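Local coordinates for cell division protein FtsZ 1 (Methanocaldococcus jannaschii, PDB 2VAP) that binds GTP, is a GTPase and probably polymerizes into the dynamic Z ring that forms at the future division site and recruits other division proteins, at residues 248-256 with 268-277. Residues are numbered along the deposited sequence; the frame is centred on the assembly and turned at random.
Sequences LAMIGIGES and MALNSPLLDV
Strand 249-256 and the C-terminal turn of helix 261-270 with its following loop meet in a buried packing of a helix end along an edge strand, in the C-terminal domain of FtsZ. The strand borders the four-stranded sheet of that domain and is bonded to strand 331-338, while A249 at its start also pairs with strand 186-191 of the GTPase domain. G252 and G254 have no side chain, and the helix end comes up to their backbone: G254 CA and A269 CA are 4.1 Å apart, and G252 CA makes a CA-H...O contact of 3.5 Å with A269 O.

M268 runs over G254, with CB 3.8 Å from G254 CA. Its chain runs out straight as far as SD, which accepts a weak but nearly straight bond from E255 N (3.4 Å, 170°); the turn at chi3 (-75°) then lays CE against E255 O. Beyond the helix, S272 OG accepts from L274 N, forming an ST turn. I251 and L274 lie side by side, I251 CD1 being 4.1 Å from L274 CD1, while L275 sets CG against I251 O. At the far end the extended M250 chain carries SD against the D276 backbone, 3.6 Å from D276 O, and against V277 CG1.

Two waters complete the polar links: one accepts from I251 N and donates to L274 O (2.8 Å), and the other donates to I253 O and hydrogen-bonds S272 OG. D276 OD2 is held by a salt bridge to R353, tying the loop to the C-terminal hairpin strand 350-353. I253 N and D276 O are buried without a partner in the model. With one weak direct bond and two water bridges against several apolar contacts, cohesion rests mainly on packing.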
ATOM      1  N   LEU A 248       3.691   3.727  11.872  1.00 15.61           N
ATOM      2  CA  LEU A 248       3.967   4.477  10.651  1.00 15.19           C
ATOM      3  C   LEU A 248       5.000   3.741   9.808  1.00 12.70           C
ATOM      4  O   LEU A 248       5.997   3.235  10.331  1.00 13.28           O
ATOM      5  CB  LEU A 248       4.447   5.895  10.978  1.00 14.50           C
ATOM      6  CG  LEU A 248       4.524   6.907   9.828  1.00 18.71           C
ATOM      7  CD1 LEU A 248       3.136   7.321   9.348  1.00 20.72           C
ATOM      8  CD2 LEU A 248       5.324   8.125  10.250  1.00 20.22           C
ATOM      9  N   ALA A 249       4.749   3.680   8.503  1.00 11.01           N
ATOM     10  CA  ALA A 249       5.631   2.987   7.571  1.00  8.99           C
ATOM     11  C   ALA A 249       5.909   3.824   6.328  1.00 11.92           C
ATOM     12  O   ALA A 249       5.093   4.659   5.934  1.00 12.63           O
ATOM     13  CB  ALA A 249       5.040   1.639   7.182  1.00 11.48           C
ATOM     14  N   MET A 250       7.075   3.597   5.727  1.00 10.92           N
ATOM     15  CA  MET A 250       7.453   4.243   4.471  1.00  9.15           C
ATOM     16  C   MET A 250       8.095   3.224   3.536  1.00 10.60           C
ATOM     17  O   MET A 250       8.558   2.169   3.981  1.00 12.97           O
ATOM     18  CB  MET A 250       8.401   5.420   4.722  1.00 12.83           C
ATOM     19  CG  MET A 250       7.735   6.615   5.386  1.00 14.65           C
ATOM     20  SD  MET A 250       8.888   7.954   5.727  1.00 16.97           S
ATOM     21  CE  MET A 250       7.889   8.993   6.788  1.00 22.60           C
ATOM     22  N   ILE A 251       8.117   3.536   2.242  1.00 10.00           N
ATOM     23  CA  ILE A 251       8.618   2.594   1.240  1.00 10.42           C
ATOM     24  C   ILE A 251       9.901   3.048   0.551  1.00 12.39           C
ATOM     25  O   ILE A 251      10.208   4.242   0.494  1.00 12.47           O
ATOM     26  CB  ILE A 251       7.547   2.241   0.161  1.00 11.15           C
ATOM     27  CG1 ILE A 251       7.269   3.436  -0.764  1.00 15.31           C
ATOM     28  CG2 ILE A 251       6.267   1.721   0.817  1.00 12.61           C
ATOM     29  CD1 ILE A 251       6.515   3.077  -2.040  1.00 14.61           C
ATOM     30  N   GLY A 252      10.644   2.070   0.043  1.00 11.34           N
ATOM     31  CA  GLY A 252      11.789   2.306  -0.823  1.00 12.04           C
ATOM     32  C   GLY A 252      11.706   1.357  -2.003  1.00 13.99           C
ATOM     33  O   GLY A 252      11.458   0.161  -1.827  1.00 15.11           O
ATOM     34  N   ILE A 253      11.889   1.893  -3.206  1.00 10.62           N
ATOM     35  CA  ILE A 253      11.861   1.088  -4.427  1.00 10.02           C
ATOM     36  C   ILE A 253      13.184   1.211  -5.178  1.00 14.97           C
ATOM     37  O   ILE A 253      13.698   2.315  -5.377  1.00 15.47           O
ATOM     38  CB  ILE A 253      10.675   1.473  -5.358  1.00 16.31           C
ATOM     39  CG1 ILE A 253       9.337   1.325  -4.622  1.00 15.29           C
ATOM     40  CG2 ILE A 253      10.676   0.618  -6.631  1.00 19.73           C
ATOM     41  CD1 ILE A 253       8.162   2.006  -5.313  1.00 22.70           C
ATOM     42  N   GLY A 254      13.730   0.067  -5.580  1.00 15.14           N
ATOM     43  CA  GLY A 254      14.953   0.025  -6.371  1.00 14.70           C
ATOM     44  C   GLY A 254      14.863  -0.989  -7.493  1.00 14.70           C
ATOM     45  O   GLY A 254      14.198  -2.017  -7.357  1.00 16.84           O
ATOM     46  N   GLU A 255      15.526  -0.692  -8.607  1.00 14.46           N
ATOM     47  CA  GLU A 255      15.577  -1.604  -9.748  1.00 13.50           C
ATOM     48  C   GLU A 255      16.910  -1.500 -10.488  1.00 22.21           C
ATOM     49  O   GLU A 255      17.501  -0.421 -10.569  1.00 23.40           O
ATOM     50  CB  GLU A 255      14.400  -1.372 -10.706  1.00 20.87           C
ATOM     51  CG  GLU A 255      14.276   0.046 -11.264  1.00 53.44           C
ATOM     52  CD  GLU A 255      13.173   0.181 -12.303  1.00215.05           C
ATOM     53  OE1 GLU A 255      12.184  -0.584 -12.243  1.00 38.71           O
ATOM     54  OE2 GLU A 255      13.293   1.062 -13.179  1.00109.78           O
ATOM     55  N   SER A 256      17.373  -2.632 -11.013  1.00 19.45           N
ATOM     56  CA  SER A 256      18.636  -2.699 -11.747  1.00 16.79           C
ATOM     57  C   SER A 256      18.659  -3.889 -12.701  1.00 29.87           C
ATOM     58  O   SER A 256      18.090  -4.942 -12.403  1.00 19.00           O
ATOM     59  CB  SER A 256      19.817  -2.793 -10.777  1.00 17.21           C
ATOM     60  OG  SER A 256      21.052  -2.816 -11.474  1.00 24.48           O
ATOM     61  N   MET A 268      19.633   0.989  -4.191  1.00 17.56           N
ATOM     62  CA  MET A 268      18.698   2.005  -4.673  1.00 14.88           C
ATOM     63  C   MET A 268      17.460   2.099  -3.777  1.00 18.57           C
ATOM     64  O   MET A 268      16.977   3.197  -3.493  1.00 17.14           O
ATOM     65  CB  MET A 268      18.298   1.721  -6.125  1.00 16.53           C
ATOM     66  CG  MET A 268      17.472   2.821  -6.787  1.00 19.77           C
ATOM     67  SD  MET A 268      16.937   2.404  -8.461  1.00 27.87           S
ATOM     68  CE  MET A 268      18.466   2.609  -9.375  1.00 43.23           C
ATOM     69  N   ALA A 269      16.964   0.945  -3.330  1.00 13.77           N
ATOM     70  CA  ALA A 269      15.802   0.884  -2.439  1.00 13.65           C
ATOM     71  C   ALA A 269      16.080   1.522  -1.075  1.00 14.14           C
ATOM     72  O   ALA A 269      15.260   2.290  -0.568  1.00 14.45           O
ATOM     73  CB  ALA A 269      15.332  -0.559  -2.273  1.00 16.06           C
ATOM     74  N   LEU A 270      17.235   1.205  -0.492  1.00 12.82           N
ATOM     75  CA  LEU A 270      17.633   1.755   0.807  1.00 12.48           C
ATOM     76  C   LEU A 270      17.901   3.260   0.754  1.00 11.52           C
ATOM     77  O   LEU A 270      17.682   3.970   1.738  1.00 17.10           O
ATOM     78  CB  LEU A 270      18.861   1.017   1.356  1.00 10.83           C
ATOM     79  CG  LEU A 270      18.627  -0.370   1.965  1.00 15.10           C
ATOM     80  CD1 LEU A 270      19.913  -1.185   1.973  1.00 17.26           C
ATOM     81  CD2 LEU A 270      18.043  -0.267   3.372  1.00 16.24           C
ATOM     82  N   ASN A 271      18.367   3.733  -0.400  1.00 14.04           N
ATOM     83  CA  ASN A 271      18.658   5.151  -0.607  1.00 15.71           C
ATOM     84  C   ASN A 271      17.522   5.908  -1.304  1.00 20.54           C
ATOM     85  O   ASN A 271      17.704   7.048  -1.738  1.00 20.14           O
ATOM     86  CB  ASN A 271      19.966   5.314  -1.391  1.00 20.95           C
ATOM     87  CG  ASN A 271      21.189   4.904  -0.586  1.00 30.54           C
ATOM     88  OD1 ASN A 271      21.901   3.970  -0.953  1.00 37.83           O
ATOM     89  ND2 ASN A 271      21.437   5.603   0.518  1.00 24.95           N
ATOM     90  N   SER A 272      16.354   5.272  -1.401  1.00 14.67           N
ATOM     91  CA  SER A 272      15.197   5.869  -2.071  1.00 13.60           C
ATOM     92  C   SER A 272      14.729   7.153  -1.383  1.00  8.14           C
ATOM     93  O   SER A 272      14.640   7.197  -0.153  1.00 14.23           O
ATOM     94  CB  SER A 272      14.040   4.869  -2.154  1.00 14.75           C
ATOM     95  OG  SER A 272      12.892   5.461  -2.740  1.00 17.25           O
ATOM     96  N   PRO A 273      14.435   8.204  -2.178  1.00 11.45           N
ATOM     97  CA  PRO A 273      13.875   9.449  -1.647  1.00 12.58           C
ATOM     98  C   PRO A 273      12.546   9.237  -0.919  1.00 11.02           C
ATOM     99  O   PRO A 273      12.198  10.023  -0.036  1.00 13.66           O
ATOM    100  CB  PRO A 273      13.658  10.300  -2.904  1.00 15.92           C
ATOM    101  CG  PRO A 273      14.618   9.754  -3.898  1.00 23.36           C
ATOM    102  CD  PRO A 273      14.644   8.281  -3.636  1.00 17.44           C
ATOM    103  N   LEU A 274      11.824   8.178  -1.284  1.00 13.08           N
ATOM    104  CA  LEU A 274      10.536   7.858  -0.662  1.00 11.99           C
ATOM    105  C   LEU A 274      10.667   7.407   0.795  1.00 11.47           C
ATOM    106  O   LEU A 274       9.710   7.509   1.567  1.00 15.06           O
ATOM    107  CB  LEU A 274       9.777   6.814  -1.491  1.00 13.58           C
ATOM    108  CG  LEU A 274       9.400   7.204  -2.926  1.00 13.64           C
ATOM    109  CD1 LEU A 274       8.837   6.006  -3.675  1.00 20.09           C
ATOM    110  CD2 LEU A 274       8.417   8.373  -2.956  1.00 21.21           C
ATOM    111  N   LEU A 275      11.846   6.907   1.167  1.00 12.18           N
ATOM    112  CA  LEU A 275      12.153   6.626   2.568  1.00 14.59           C
ATOM    113  C   LEU A 275      12.556   7.924   3.268  1.00 22.72           C
ATOM    114  O   LEU A 275      13.722   8.121   3.626  1.00 21.99           O
ATOM    115  CB  LEU A 275      13.257   5.568   2.697  1.00 16.45           C
ATOM    116  CG  LEU A 275      12.896   4.090   2.520  1.00 21.01           C
ATOM    117  CD1 LEU A 275      14.154   3.234   2.548  1.00 17.29           C
ATOM    118  CD2 LEU A 275      11.904   3.617   3.584  1.00 15.71           C
ATOM    119  N   ASP A 276      11.573   8.802   3.453  1.00 16.71           N
ATOM    120  CA  ASP A 276      11.792  10.141   3.997  1.00 20.37           C
ATOM    121  C   ASP A 276      11.842  10.114   5.528  1.00 19.08           C
ATOM    122  O   ASP A 276      11.042  10.766   6.206  1.00 20.11           O
ATOM    123  CB  ASP A 276      10.698  11.094   3.491  1.00 21.64           C
ATOM    124  CG  ASP A 276      11.069  12.564   3.649  1.00 53.66           C
ATOM    125  OD1 ASP A 276      10.168  13.415   3.497  1.00 35.62           O
ATOM    126  OD2 ASP A 276      12.250  12.873   3.918  1.00 32.38           O
ATOM    127  N   VAL A 277      12.798   9.350   6.054  1.00 19.67           N
ATOM    128  CA  VAL A 277      12.971   9.146   7.493  1.00 22.34           C
ATOM    129  C   VAL A 277      14.361   8.565   7.773  1.00 20.44           C
ATOM    130  O   VAL A 277      14.973   7.953   6.894  1.00 24.69           O
ATOM    131  CB  VAL A 277      11.858   8.211   8.080  1.00 20.98           C
ATOM    132  CG1 VAL A 277      11.978   6.784   7.535  1.00 19.90           C
ATOM    133  CG2 VAL A 277      11.872   8.216   9.609  1.00 20.40           C
TER
HETATM  134  O   HOH W   1       7.294   6.187   1.475  1.00 10.41           O
HETATM  135  O   HOH W   2      13.339   4.997  -5.442  1.00 20.70           O